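Glutathione transferase o1 (Bombyx mori, PDB 3RBT) probably acts as an omega-class glutathione transferase, a family generally credited with glutathione transfer and glutathione-dependent reduction of dehydroascorbate. Local coordinates at residues M34-R40 / P181-R185; D176-W180 / W210-Q215; L42-A47 / I219-H223; K74-L78 / L89-I95. One frame throughout, in Å; residues are numbered along the deposited sequence.

Contact 1: residues M34-R40 / P181-R185; sequences MNPYGHR and PWVER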
# COMPACT_ATOMS: atom_id res chain seq x y z
N MET A 34 -16.44 11.95 -11.32
CA MET A 34 -15.87 10.96 -12.25
C MET A 34 -14.50 10.39 -11.85
O MET A 34 -13.93 9.59 -12.59
CB MET A 34 -15.81 11.50 -13.69
CG MET A 34 -17.16 11.88 -14.30
SD MET A 34 -18.36 10.52 -14.28
CE MET A 34 -19.32 10.95 -15.72
N ASN A 35 -13.96 10.82 -10.71
CA ASN A 35 -12.68 10.25 -10.23
C ASN A 35 -12.92 8.86 -9.64
O ASN A 35 -13.70 8.71 -8.70
CB ASN A 35 -11.99 11.15 -9.21
CG ASN A 35 -10.68 10.56 -8.69
OD1 ASN A 35 -10.65 9.95 -7.61
ND2 ASN A 35 -9.60 10.72 -9.45
N PRO A 36 -12.25 7.84 -10.21
CA PRO A 36 -12.43 6.44 -9.80
C PRO A 36 -11.95 6.12 -8.37
O PRO A 36 -12.49 5.21 -7.75
CB PRO A 36 -11.58 5.67 -10.83
CG PRO A 36 -10.51 6.65 -11.26
CD PRO A 36 -11.25 7.98 -11.28
N TYR A 37 -10.95 6.84 -7.86
CA TYR A 37 -10.49 6.67 -6.47
C TYR A 37 -11.56 7.14 -5.48
O TYR A 37 -11.75 6.52 -4.42
CB TYR A 37 -9.17 7.39 -6.24
CG TYR A 37 -8.00 6.77 -7.00
CD1 TYR A 37 -7.38 5.61 -6.53
CD2 TYR A 37 -7.55 7.33 -8.20
CE1 TYR A 37 -6.30 5.03 -7.24
CE2 TYR A 37 -6.48 6.76 -8.91
CZ TYR A 37 -5.87 5.62 -8.42
OH TYR A 37 -4.83 5.06 -9.13
N GLY A 38 -12.26 8.22 -5.84
CA GLY A 38 -13.44 8.65 -5.09
C GLY A 38 -14.61 7.69 -5.23
O GLY A 38 -15.32 7.43 -4.27
N HIS A 39 -14.80 7.16 -6.44
CA HIS A 39 -15.84 6.15 -6.73
C HIS A 39 -15.69 4.95 -5.79
O HIS A 39 -16.66 4.49 -5.18
CB HIS A 39 -15.74 5.71 -8.20
CG HIS A 39 -16.91 4.91 -8.69
ND1 HIS A 39 -17.08 4.61 -10.03
CD2 HIS A 39 -17.97 4.37 -8.05
CE1 HIS A 39 -18.18 3.89 -10.18
NE2 HIS A 39 -18.74 3.74 -8.99
N ARG A 40 -14.45 4.47 -5.66
CA ARG A 40 -14.05 3.48 -4.66
C ARG A 40 -14.56 3.75 -3.25
O ARG A 40 -15.16 2.88 -2.62
CB ARG A 40 -12.53 3.46 -4.56
CG ARG A 40 -11.87 2.34 -5.25
CD ARG A 40 -10.40 2.29 -4.83
NE ARG A 40 -9.73 1.20 -5.52
CZ ARG A 40 -8.42 1.03 -5.61
NH1 ARG A 40 -7.59 1.89 -5.04
NH2 ARG A 40 -7.96 -0.02 -6.27
N PRO A 181 -14.59 0.40 -9.81
CA PRO A 181 -14.64 1.65 -10.55
C PRO A 181 -13.96 1.60 -11.93
O PRO A 181 -14.53 2.10 -12.90
CB PRO A 181 -13.93 2.64 -9.61
CG PRO A 181 -14.28 2.12 -8.27
CD PRO A 181 -14.16 0.63 -8.42
N TRP A 182 -12.78 0.98 -12.02
CA TRP A 182 -12.08 0.87 -13.29
C TRP A 182 -12.76 -0.11 -14.24
O TRP A 182 -12.85 0.16 -15.44
CB TRP A 182 -10.60 0.53 -13.08
CG TRP A 182 -9.89 1.69 -12.44
CD1 TRP A 182 -9.22 2.71 -13.09
CD2 TRP A 182 -9.83 1.99 -11.05
NE1 TRP A 182 -8.74 3.60 -12.16
CE2 TRP A 182 -9.10 3.19 -10.91
CE3 TRP A 182 -10.31 1.35 -9.89
CZ2 TRP A 182 -8.84 3.76 -9.66
CZ3 TRP A 182 -10.05 1.92 -8.66
CH2 TRP A 182 -9.33 3.12 -8.55
N VAL A 183 -13.28 -1.21 -13.70
CA VAL A 183 -14.02 -2.18 -14.51
C VAL A 183 -15.27 -1.54 -15.16
O VAL A 183 -15.53 -1.74 -16.35
CB VAL A 183 -14.36 -3.46 -13.71
CG1 VAL A 183 -15.22 -4.41 -14.54
CG2 VAL A 183 -13.07 -4.17 -13.30
N GLU A 184 -16.03 -0.77 -14.39
CA GLU A 184 -17.22 -0.10 -14.92
C GLU A 184 -16.87 0.86 -16.06
O GLU A 184 -17.62 0.97 -17.04
CB GLU A 184 -17.92 0.66 -13.80
CG GLU A 184 -19.35 1.03 -14.11
CD GLU A 184 -19.96 1.80 -12.97
OE1 GLU A 184 -19.81 3.05 -12.94
OE2 GLU A 184 -20.58 1.16 -12.09
N ARG A 185 -15.74 1.56 -15.91
CA ARG A 185 -15.23 2.47 -16.93
C ARG A 185 -14.83 1.77 -18.22
O ARG A 185 -15.01 2.32 -19.30
CB ARG A 185 -14.07 3.31 -16.39
CG ARG A 185 -14.55 4.44 -15.50
CD ARG A 185 -13.45 4.99 -14.59
NE ARG A 185 -13.97 6.14 -13.84
CZ ARG A 185 -14.78 6.04 -12.78
NH1 ARG A 185 -15.17 4.86 -12.33
NH2 ARG A 185 -15.21 7.14 -12.17
O HOH W 1 -20.70 2.16 -9.53
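Arg185 reaches from helix 174-186 to the start of helix 36-47 and meets two acceptors across the contact through NH1 and NH2. NH1 points almost straight at His39 ND1 (3.0 Å, 176°), and the bond lies in both the imidazole and guanidinium planes though the two are not coplanar. NH2 donates to Met34 O at 2.8 Å, from above the carbonyl plane. NH1 also bonds its own helix at Pro181 O, and NE is taken by Tyr234 OH, fixing the rotation of the group. Pro36 CB sits over the centre of one face of the Arg185 guanidinium.

His39 turns CG anti to its backbone N (chi1 -168°), which carries the ring across to helix 174-186. Pro181 CG covers one ring face, and at the edge a water bridges NE2 to Glu184 OE2. Glu184 OE1, 3.3 Å from His39 CE1, is hydrogen-bonded to Tyr230 OH.

This is the interface between the thioredoxin-like N-terminal domain and the helical C-terminal domain of the GST fold, and the short helical segments cross at 124°. Asn35 N-caps helix 36-47, its OD1 accepting from Gly38 N, while ND2 donates to Gly243 O and Ser241 O.

Trp182 lies against Pro36, Tyr37 and Arg40. Pro36 CB makes a CH-pi contact 3.8 Å from the centroid of its six-membered ring, and CZ2 points at the centre of the Tyr37 face in a T-shaped pair. Arg40 NE meets the indole edge 3.2 Å from Trp182 CZ3, and Trp182 CH2 lies over one face of the guanidinium, offset toward its rim; NE bonds Met178 O and NH1 Ser92 OG.

Contact 2: residues D176-W180 / W210-Q215; sequences DYMVW and WGDQMQ
Trp180 and Met214 are the closest CA pair of two helical segments that run nearly perpendicular (97°) within the helical C-terminal domain, their axes still 12.0 Å apart; long side chains bridge that distance. Trp180 enters as a knob among Trp210, Gly211, Met214 and Gln215. CG anti to the backbone N (chi1 -173°) sends its indole out to helix 205-216, where Met214 CB lies over one face, 3.6 Å from the centroid of the six-membered ring. The Met214 chain bends at chi2 and chi3, folding its CE back toward Asp176 O and Trp180 CB. Trp180 also turns an edge toward the face of Trp210 in an offset edge-to-face pair, with CE3 3.6 Å from Trp210 CH2.

At its other end Trp210 donates from NE1 to Asp176 OD1 (2.7 Å), which it meets on the anti side of the carboxylate. Without the indole of Trp210, replaced by an alanine, Asp176 would probably lose one of its donors and a gap would open beside Val179 CG1 and the Trp180 edge.

Phe167 N also donates to OD1, and Gly168 N and Gly173 N to OD2. With four N-H groups gathered round it, the buried carboxylate is well compensated, which would be expected to favour its ionised form.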
# COMPACT_ATOMS: atom_id res chain seq x y z
N ASP A 176 -13.95 -6.80 -4.49
CA ASP A 176 -14.95 -6.45 -5.49
C ASP A 176 -15.16 -4.94 -5.67
O ASP A 176 -15.10 -4.44 -6.79
CB ASP A 176 -16.28 -7.13 -5.16
CG ASP A 176 -16.15 -8.63 -5.12
OD1 ASP A 176 -16.16 -9.27 -6.20
OD2 ASP A 176 -16.01 -9.17 -4.00
N TYR A 177 -15.40 -4.22 -4.58
CA TYR A 177 -15.65 -2.78 -4.66
C TYR A 177 -14.39 -1.96 -4.96
O TYR A 177 -14.48 -0.93 -5.64
CB TYR A 177 -16.34 -2.27 -3.40
CG TYR A 177 -17.76 -2.78 -3.19
CD1 TYR A 177 -18.11 -3.48 -2.04
CD2 TYR A 177 -18.75 -2.53 -4.14
CE1 TYR A 177 -19.41 -3.94 -1.85
CE2 TYR A 177 -20.05 -2.98 -3.95
CZ TYR A 177 -20.37 -3.69 -2.81
OH TYR A 177 -21.66 -4.13 -2.63
N MET A 178 -13.23 -2.40 -4.46
CA MET A 178 -11.96 -1.72 -4.73
C MET A 178 -11.64 -1.69 -6.22
O MET A 178 -11.08 -0.73 -6.74
CB MET A 178 -10.80 -2.39 -3.97
CG MET A 178 -10.77 -2.15 -2.45
SD MET A 178 -11.01 -0.43 -1.94
CE MET A 178 -9.35 0.21 -2.03
N VAL A 179 -12.00 -2.77 -6.90
CA VAL A 179 -11.66 -3.02 -8.29
C VAL A 179 -12.71 -2.45 -9.26
O VAL A 179 -12.39 -2.06 -10.40
CB VAL A 179 -11.47 -4.56 -8.45
CG1 VAL A 179 -12.06 -5.09 -9.70
CG2 VAL A 179 -10.00 -4.95 -8.27
N TRP A 180 -13.96 -2.37 -8.80
CA TRP A 180 -15.09 -2.03 -9.66
C TRP A 180 -14.99 -0.72 -10.45
O TRP A 180 -15.29 -0.72 -11.65
CB TRP A 180 -16.42 -2.09 -8.91
CG TRP A 180 -17.57 -1.91 -9.87
CD1 TRP A 180 -18.42 -0.85 -9.94
CD2 TRP A 180 -17.94 -2.80 -10.93
NE1 TRP A 180 -19.31 -1.02 -10.97
CE2 TRP A 180 -19.04 -2.21 -11.60
CE3 TRP A 180 -17.45 -4.03 -11.39
CZ2 TRP A 180 -19.67 -2.83 -12.69
CZ3 TRP A 180 -18.06 -4.63 -12.47
CH2 TRP A 180 -19.16 -4.03 -13.11
N TRP A 210 -19.12 -11.94 -13.63
CA TRP A 210 -19.02 -11.15 -12.40
C TRP A 210 -19.38 -9.68 -12.66
O TRP A 210 -20.17 -9.09 -11.91
CB TRP A 210 -17.61 -11.32 -11.81
CG TRP A 210 -17.25 -10.33 -10.72
CD1 TRP A 210 -17.54 -10.43 -9.39
CD2 TRP A 210 -16.51 -9.12 -10.88
NE1 TRP A 210 -17.04 -9.35 -8.71
CE2 TRP A 210 -16.40 -8.53 -9.60
CE3 TRP A 210 -15.93 -8.47 -11.98
CZ2 TRP A 210 -15.73 -7.32 -9.39
CZ3 TRP A 210 -15.27 -7.27 -11.77
CH2 TRP A 210 -15.18 -6.70 -10.48
N GLY A 211 -18.82 -9.11 -13.72
CA GLY A 211 -19.19 -7.78 -14.20
C GLY A 211 -20.70 -7.57 -14.32
O GLY A 211 -21.23 -6.55 -13.86
N ASP A 212 -21.38 -8.54 -14.91
CA ASP A 212 -22.83 -8.48 -15.07
C ASP A 212 -23.54 -8.48 -13.72
O ASP A 212 -24.46 -7.69 -13.50
CB ASP A 212 -23.34 -9.66 -15.92
CG ASP A 212 -22.93 -9.55 -17.37
OD1 ASP A 212 -22.66 -8.42 -17.83
OD2 ASP A 212 -22.87 -10.60 -18.05
N GLN A 213 -23.09 -9.35 -12.83
CA GLN A 213 -23.66 -9.43 -11.49
C GLN A 213 -23.39 -8.17 -10.67
O GLN A 213 -24.27 -7.70 -9.97
CB GLN A 213 -23.14 -10.68 -10.76
CG GLN A 213 -23.75 -11.99 -11.27
CD GLN A 213 -25.23 -12.09 -10.96
OE1 GLN A 213 -25.65 -11.90 -9.82
NE2 GLN A 213 -26.03 -12.40 -11.98
N MET A 214 -22.18 -7.62 -10.77
CA MET A 214 -21.84 -6.38 -10.09
C MET A 214 -22.74 -5.24 -10.56
O MET A 214 -23.15 -4.41 -9.76
CB MET A 214 -20.38 -5.99 -10.31
CG MET A 214 -19.36 -6.82 -9.53
SD MET A 214 -19.42 -6.63 -7.73
CE MET A 214 -18.82 -4.94 -7.53
N GLN A 215 -23.07 -5.21 -11.85
CA GLN A 215 -23.95 -4.16 -12.38
C GLN A 215 -25.35 -4.14 -11.75
O GLN A 215 -26.00 -3.09 -11.72
CB GLN A 215 -24.04 -4.25 -13.91
CG GLN A 215 -22.78 -3.76 -14.62
CD GLN A 215 -22.86 -3.96 -16.12
OE1 GLN A 215 -22.20 -4.84 -16.67
NE2 GLN A 215 -23.69 -3.15 -16.79

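Contact 3: residues L42-A47 / I219-H223; sequences LLVLEA and IVKKH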
# COMPACT_ATOMS: atom_id res chain seq x y z
N LEU A 42 -16.83 6.01 -2.37
CA LEU A 42 -18.30 6.08 -2.39
C LEU A 42 -18.95 4.70 -2.27
O LEU A 42 -19.94 4.53 -1.56
CB LEU A 42 -18.82 6.81 -3.64
CG LEU A 42 -18.59 8.33 -3.71
CD1 LEU A 42 -18.87 8.88 -5.11
CD2 LEU A 42 -19.44 9.06 -2.66
N LEU A 43 -18.40 3.71 -2.97
CA LEU A 43 -18.90 2.33 -2.91
C LEU A 43 -18.84 1.74 -1.50
O LEU A 43 -19.81 1.15 -1.02
CB LEU A 43 -18.13 1.43 -3.88
CG LEU A 43 -18.32 1.73 -5.37
CD1 LEU A 43 -17.39 0.85 -6.23
CD2 LEU A 43 -19.79 1.63 -5.82
N VAL A 44 -17.69 1.91 -0.84
CA VAL A 44 -17.46 1.39 0.51
C VAL A 44 -18.38 2.06 1.54
O VAL A 44 -19.04 1.37 2.32
CB VAL A 44 -15.96 1.51 0.91
CG1 VAL A 44 -15.73 1.15 2.38
CG2 VAL A 44 -15.13 0.60 0.00
N LEU A 45 -18.44 3.39 1.51
CA LEU A 45 -19.35 4.13 2.39
C LEU A 45 -20.78 3.63 2.29
O LEU A 45 -21.48 3.46 3.30
CB LEU A 45 -19.33 5.62 2.04
CG LEU A 45 -18.12 6.45 2.48
CD1 LEU A 45 -18.01 7.67 1.59
CD2 LEU A 45 -18.23 6.85 3.95
N GLU A 46 -21.22 3.40 1.06
CA GLU A 46 -22.57 2.94 0.78
C GLU A 46 -22.73 1.49 1.28
O GLU A 46 -23.68 1.18 1.99
CB GLU A 46 -22.87 3.07 -0.72
CG GLU A 46 -24.35 3.19 -1.08
CD GLU A 46 -24.94 4.57 -0.78
OE1 GLU A 46 -24.43 5.59 -1.28
OE2 GLU A 46 -25.94 4.62 -0.05
N ALA A 47 -21.76 0.63 0.95
CA ALA A 47 -21.77 -0.76 1.42
C ALA A 47 -21.85 -0.86 2.94
O ALA A 47 -22.53 -1.72 3.48
CB ALA A 47 -20.54 -1.50 0.91
N ILE A 219 -25.66 -1.09 -4.44
CA ILE A 219 -24.59 -0.16 -4.13
C ILE A 219 -23.90 0.34 -5.41
O ILE A 219 -23.68 1.54 -5.57
CB ILE A 219 -23.59 -0.81 -3.13
CG1 ILE A 219 -24.31 -1.09 -1.80
CG2 ILE A 219 -22.37 0.08 -2.90
CD1 ILE A 219 -23.82 -2.34 -1.10
N VAL A 220 -23.56 -0.59 -6.30
CA VAL A 220 -22.97 -0.24 -7.60
C VAL A 220 -23.87 0.73 -8.36
O VAL A 220 -23.42 1.79 -8.84
CB VAL A 220 -22.71 -1.51 -8.45
CG1 VAL A 220 -22.54 -1.16 -9.94
CG2 VAL A 220 -21.51 -2.28 -7.92
N LYS A 221 -25.14 0.37 -8.46
CA LYS A 221 -26.16 1.14 -9.18
C LYS A 221 -26.29 2.58 -8.68
O LYS A 221 -26.52 3.49 -9.47
CB LYS A 221 -27.50 0.41 -9.07
CG LYS A 221 -28.25 0.29 -10.38
CD LYS A 221 -29.47 -0.63 -10.24
CE LYS A 221 -30.22 -0.77 -11.56
NZ LYS A 221 -29.29 -0.99 -12.71
N LYS A 222 -26.12 2.78 -7.37
CA LYS A 222 -26.18 4.11 -6.77
C LYS A 222 -25.15 5.10 -7.36
O LYS A 222 -25.46 6.29 -7.52
CB LYS A 222 -26.01 4.01 -5.25
CG LYS A 222 -26.58 5.20 -4.46
CD LYS A 222 -28.08 5.07 -4.26
CE LYS A 222 -28.77 6.43 -4.19
NZ LYS A 222 -30.26 6.27 -4.24
N HIS A 223 -23.96 4.62 -7.72
CA HIS A 223 -22.87 5.51 -8.17
C HIS A 223 -22.35 5.24 -9.59
O HIS A 223 -21.23 5.65 -9.95
CB HIS A 223 -21.71 5.47 -7.17
CG HIS A 223 -22.10 5.96 -5.82
ND1 HIS A 223 -22.32 5.12 -4.75
CD2 HIS A 223 -22.35 7.21 -5.37
CE1 HIS A 223 -22.67 5.83 -3.70
NE2 HIS A 223 -22.69 7.10 -4.04
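The imidazole of His223 is held between two aliphatic groups. Leu42 CB stands 3.8 Å over the centre of one face, only 4° off the ring normal, a CH-pi contact, and Lys222 CG from the same segment as the histidine lies over the opposite face, nearer the rim. At the edge, close to the ring plane, Glu46 OE1 comes within 3.0 Å of His223 CE1, with carboxylate and ring planes 38° apart.

The contact belongs to the domain interface of the GST fold: helix 36-47 of the thioredoxin-like domain packs against the short helix 218-222 of the helical part. Tyr52 OH, on strand 52-56, is hydrogen-bonded to both His223 NE2 and Glu46 OE1, linking the imidazole and the carboxylate through one hydroxyl. Glu46 bends to this position at chi2 (75°). His223 ND1 is buried by the contact and has no partner in the model. A leucine in place of the histidine would probably leave Tyr52 OH without its imidazole partner.

Toward the start of helix 218-222 the packing becomes apolar. Leu43 sends CD2 toward the backbone of Val220, and Ile219 lies against the last turn of helix 36-47, where the side chains of Glu46 and Ile219 pass in opposite directions. The two branches of Ile219 divide the work: CD1 rests 3.6 Å from Ala47 CA, while CG2 touches both Glu46 CB and, at 3.4 Å, Leu43 O.

Contact 4: residues K74-L78 / L89-I95; sequences KIPVL and LFESVVI
Leu78 and Ile95 meet branch to branch, Leu78 CD2 lying 3.7 Å from Ile95 CG2, while CD1 of the same isoleucine reaches Pro76 O and the ring at Pro76 CG. Ile95 thus fills the hollow between Pro76 and Leu78, one residue serving both. Val77, between them in sequence, turns its CG2 to Phe90, 3.7 Å from CE2; the two side chains lie side by side and point the same way, and Lys74 CB also comes near CD2 of that ring.

The backbones pair at Leu78 and Leu89, an antiparallel hydrogen-bonded pair with Leu89 N 2.7 Å from Leu78 O and Leu78 N 3.1 Å from Leu89 O. Beyond it the chains diverge and water fills in: one molecule joins Pro76 O to Glu91 N, another Ile75 O to Ser92 N. Lys74 NZ makes a salt bridge to Glu91 OE2 (3.2 Å), with a weak hydrogen bond.

The peptide before Pro76 is cis, as in the cis-proline loop of thioredoxin-like folds. Pro76 also packs on Tyr37 and Val41 of helix 36-47, Val77 bonds the backbone of Tyr30 on strand 27-31, and Leu89 and Glu91 face Gln118 and Glu124 of the second subunit.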
# COMPACT_ATOMS: atom_id res chain seq x y z
N LYS A 74 -3.96 15.46 -2.96
CA LYS A 74 -4.36 14.07 -3.08
C LYS A 74 -5.88 13.97 -3.08
O LYS A 74 -6.56 14.79 -2.45
CB LYS A 74 -3.76 13.23 -1.96
CG LYS A 74 -2.28 13.49 -1.74
CD LYS A 74 -1.60 12.37 -0.99
CE LYS A 74 -0.91 11.42 -1.97
NZ LYS A 74 -0.03 10.46 -1.25
N ILE A 75 -6.39 13.00 -3.83
CA ILE A 75 -7.84 12.79 -3.94
C ILE A 75 -8.17 11.30 -3.92
O ILE A 75 -7.36 10.48 -4.39
CB ILE A 75 -8.48 13.46 -5.20
CG1 ILE A 75 -7.87 12.90 -6.50
CG2 ILE A 75 -8.40 15.01 -5.11
CD1 ILE A 75 -8.61 13.35 -7.75
N PRO A 76 -9.34 10.93 -3.36
CA PRO A 76 -10.27 11.83 -2.68
C PRO A 76 -9.78 12.11 -1.27
O PRO A 76 -8.72 11.62 -0.87
CB PRO A 76 -11.55 10.99 -2.61
CG PRO A 76 -11.03 9.60 -2.45
CD PRO A 76 -9.84 9.54 -3.38
N VAL A 77 -10.53 12.91 -0.52
CA VAL A 77 -10.25 13.13 0.90
C VAL A 77 -11.49 12.78 1.70
O VAL A 77 -12.60 13.24 1.39
CB VAL A 77 -9.87 14.59 1.21
CG1 VAL A 77 -9.64 14.77 2.72
CG2 VAL A 77 -8.65 15.03 0.42
N LEU A 78 -11.32 11.95 2.73
CA LEU A 78 -12.40 11.69 3.65
C LEU A 78 -12.12 12.47 4.93
O LEU A 78 -11.09 12.25 5.59
CB LEU A 78 -12.55 10.19 3.93
CG LEU A 78 -13.68 9.76 4.88
CD1 LEU A 78 -15.07 9.85 4.23
CD2 LEU A 78 -13.45 8.35 5.42
N LEU A 89 -8.39 12.45 5.96
CA LEU A 89 -7.77 11.15 5.72
C LEU A 89 -7.53 11.01 4.22
O LEU A 89 -8.42 11.31 3.43
CB LEU A 89 -8.65 10.01 6.21
CG LEU A 89 -8.45 9.47 7.64
CD1 LEU A 89 -9.33 8.23 7.87
CD2 LEU A 89 -7.01 9.13 7.89
N PHE A 90 -6.33 10.56 3.87
CA PHE A 90 -5.90 10.46 2.48
C PHE A 90 -5.71 9.01 2.04
O PHE A 90 -5.60 8.11 2.88
CB PHE A 90 -4.58 11.22 2.27
CG PHE A 90 -4.64 12.69 2.63
CD1 PHE A 90 -4.01 13.16 3.78
CD2 PHE A 90 -5.31 13.60 1.82
CE1 PHE A 90 -4.05 14.51 4.12
CE2 PHE A 90 -5.36 14.95 2.15
CZ PHE A 90 -4.73 15.41 3.30
N GLU A 91 -5.63 8.82 0.72
CA GLU A 91 -5.32 7.54 0.06
C GLU A 91 -6.46 6.52 0.14
O GLU A 91 -6.81 6.07 1.24
CB GLU A 91 -3.99 6.96 0.56
CG GLU A 91 -2.77 7.83 0.25
CD GLU A 91 -1.46 7.10 0.42
OE1 GLU A 91 -1.46 5.85 0.45
OE2 GLU A 91 -0.40 7.78 0.53
N SER A 92 -7.03 6.18 -1.02
CA SER A 92 -8.31 5.44 -1.08
C SER A 92 -8.27 4.10 -0.35
O SER A 92 -9.24 3.73 0.30
CB SER A 92 -8.76 5.22 -2.54
OG SER A 92 -7.87 4.36 -3.23
N VAL A 93 -7.15 3.39 -0.45
CA VAL A 93 -6.96 2.13 0.28
C VAL A 93 -6.99 2.35 1.79
O VAL A 93 -7.69 1.64 2.51
CB VAL A 93 -5.63 1.43 -0.12
CG1 VAL A 93 -5.46 0.14 0.68
CG2 VAL A 93 -5.61 1.15 -1.62
N VAL A 94 -6.22 3.32 2.27
CA VAL A 94 -6.18 3.62 3.71
C VAL A 94 -7.56 4.07 4.21
O VAL A 94 -8.02 3.65 5.29
CB VAL A 94 -5.10 4.69 4.01
CG1 VAL A 94 -5.12 5.08 5.47
CG2 VAL A 94 -3.73 4.16 3.62
N ILE A 95 -8.22 4.89 3.39
CA ILE A 95 -9.57 5.40 3.69
C ILE A 95 -10.58 4.27 3.83
O ILE A 95 -11.31 4.21 4.82
CB ILE A 95 -10.04 6.42 2.62
CG1 ILE A 95 -9.31 7.76 2.81
CG2 ILE A 95 -11.53 6.64 2.73
CD1 ILE A 95 -9.38 8.73 1.59
O HOH W 2 -6.44 7.54 -3.67
O HOH W 3 -6.06 10.69 -1.16

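From the N terminus, helix 36-47 supplies the first halves of contacts 1 and 3, whose partners lie far along the chain. Contact 4 closes first, a local turn from strand 77-80 through 87-89 into helix 92-102, and it lies within the spans of both long contacts. Helix 174-186 then opens contact 2 at 176-180 and closes contact 1 at 181-185, so these two cross. Contact 2 closes on helix 205-216, and contact 3, which encloses it and crosses contact 1, closes on helix 218-222. Contacts 1 and 3 join the two domains; Leu43 of contact 3 packs on Pro181 of contact 1, and Met178 of contact 2 on Val93 of contact 4.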